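Local coordinates for protein carbohydrate kinase, FGGY (Novosphingobium aromaticivorans, PDB 3H6E) that probably acts as a carbohydrate kinase of the FGGY family, transferring a phosphate group to a sugar, at residues A153-W156 with A157-L160. Residues are numbered along the deposited sequence; the frame is centred on the assembly and turned at random.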
loop_
_atom_site.group_PDB
_atom_site.type_symbol
_atom_site.label_atom_id
_atom_site.label_comp_id
_atom_site.label_asym_id
_atom_site.label_seq_id
_atom_site.Cartn_x
_atom_site.Cartn_y
_atom_site.Cartn_z
ATOM N N ALA A 153 1.219 12.877 3.495
ATOM C CA ALA A 153 1.847 12.489 4.750
ATOM C C ALA A 153 2.695 13.623 5.328
ATOM O O ALA A 153 2.621 13.926 6.521
ATOM C CB ALA A 153 2.692 11.241 4.549
ATOM N N GLN A 154 3.504 14.244 4.472
ATOM C CA GLN A 154 4.391 15.320 4.900
ATOM C C GLN A 154 3.609 16.573 5.249
ATOM O O GLN A 154 4.100 17.436 5.979
ATOM C CB GLN A 154 5.432 15.633 3.821
ATOM C CG GLN A 154 6.550 14.618 3.742
ATOM C CD GLN A 154 6.029 13.210 3.542
ATOM O OE1 GLN A 154 6.191 12.350 4.406
ATOM N NE2 GLN A 154 5.377 12.974 2.408
ATOM N N TYR A 155 2.392 16.680 4.724
ATOM C CA TYR A 155 1.585 17.864 4.986
ATOM C C TYR A 155 1.351 17.996 6.478
ATOM O O TYR A 155 1.343 19.096 7.034
ATOM C CB TYR A 155 0.237 17.819 4.266
ATOM C CG TYR A 155 -0.721 18.820 4.859
ATOM C CD1 TYR A 155 -0.602 20.171 4.571
ATOM C CD2 TYR A 155 -1.711 18.425 5.751
ATOM C CE1 TYR A 155 -1.458 21.099 5.130
ATOM C CE2 TYR A 155 -2.575 19.348 6.314
ATOM C CZ TYR A 155 -2.443 20.684 5.999
ATOM O OH TYR A 155 -3.294 21.616 6.548
ATOM N N TRP A 156 1.164 16.856 7.123
ATOM C CA TRP A 156 0.853 16.837 8.536
ATOM C C TRP A 156 2.085 17.131 9.377
ATOM O O TRP A 156 1.980 17.678 10.471
ATOM C CB TRP A 156 0.194 15.507 8.898
ATOM C CG TRP A 156 -1.113 15.374 8.200
ATOM C CD1 TRP A 156 -1.411 14.548 7.154
ATOM C CD2 TRP A 156 -2.295 16.143 8.455
ATOM N NE1 TRP A 156 -2.715 14.737 6.762
ATOM C CE2 TRP A 156 -3.279 15.712 7.544
ATOM C CE3 TRP A 156 -2.619 17.145 9.374
ATOM C CZ2 TRP A 156 -4.568 16.247 7.528
ATOM C CZ3 TRP A 156 -3.895 17.676 9.356
ATOM C CH2 TRP A 156 -4.854 17.227 8.438
ATOM N N ALA A 157 3.253 16.786 8.847
ATOM C CA ALA A 157 4.509 17.099 9.520
ATOM C C ALA A 157 4.842 18.590 9.414
ATOM O O ALA A 157 5.705 19.084 10.127
ATOM C CB ALA A 157 5.649 16.246 8.974
ATOM N N TRP A 158 4.152 19.298 8.525
ATOM C CA TRP A 158 4.323 20.744 8.381
ATOM C C TRP A 158 3.254 21.453 9.200
ATOM O O TRP A 158 3.423 22.598 9.619
ATOM C CB TRP A 158 4.225 21.148 6.908
ATOM C CG TRP A 158 3.918 22.600 6.677
ATOM C CD1 TRP A 158 4.811 23.592 6.383
ATOM C CD2 TRP A 158 2.625 23.222 6.708
ATOM N NE1 TRP A 158 4.156 24.792 6.237
ATOM C CE2 TRP A 158 2.815 24.593 6.430
ATOM C CE3 TRP A 158 1.328 22.754 6.950
ATOM C CZ2 TRP A 158 1.755 25.501 6.384
ATOM C CZ3 TRP A 158 0.274 23.661 6.904
ATOM C CH2 TRP A 158 0.497 25.018 6.623
ATOM N N PHE A 159 2.147 20.750 9.413
ATOM C CA PHE A 159 1.047 21.229 10.237
ATOM C C PHE A 159 1.524 21.419 11.673
ATOM O O PHE A 159 1.070 22.320 12.372
ATOM C CB PHE A 159 -0.094 20.209 10.192
ATOM C CG PHE A 159 -1.347 20.652 10.887
ATOM C CD1 PHE A 159 -2.312 21.379 10.207
ATOM C CD2 PHE A 159 -1.574 20.322 12.214
ATOM C CE1 PHE A 159 -3.473 21.784 10.843
ATOM C CE2 PHE A 159 -2.731 20.723 12.857
ATOM C CZ PHE A 159 -3.683 21.456 12.168
ATOM N N LEU A 160 2.448 20.561 12.096
ATOM C CA LEU A 160 2.955 20.560 13.464
ATOM C C LEU A 160 4.307 21.253 13.587
ATOM O O LEU A 160 4.836 21.382 14.689
ATOM C CB LEU A 160 3.139 19.123 13.958
ATOM C CG LEU A 160 2.024 18.083 13.865
ATOM C CD1 LEU A 160 2.619 16.687 14.009
ATOM C CD2 LEU A 160 0.958 18.332 14.923
#
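The carbonyl oxygen of Y155 takes two backbone donors from the next turn: W158 N at 3.2 Å and, through a weak bond, F159 N at 3.0 Å. W158 N also makes a weak bond to the backbone carbonyl Q154 O. W156 O is shared likewise, weakly, between F159 N and L160 N, both 3.3 Å away. Such mixed i to i+3 and i to i+4 bonding is typical of a helix's last turn; here it closes helix 152-159, in the N-terminal of the two actin-like domains of FGGY kinases. Broad apolar rings suit its sides: W156 is buried against T53 and L57 of helix 50-63, and Y155 and W158 touch A82 and L84 of strand 81-85. With CG anti to the backbone N (chi1 163°), the Y155 ring leans toward the helix's C-terminal end, setting CE1 3.6 Å from W158 CZ3, the planes oblique at 33°. Its CD2 covers one face of W156, and its OH lies at the F159 ring edge, 3.8 Å from CD1; W156 CZ3 lies above one F159 face, offset toward the rim. Replacing Y155 by alanine would probably open a gap beside W158 CZ3 and uncover that W156 face. L160, branched and compact, lays CG 3.4 Å from W156 O and reaches strands 9-13 and 71-76.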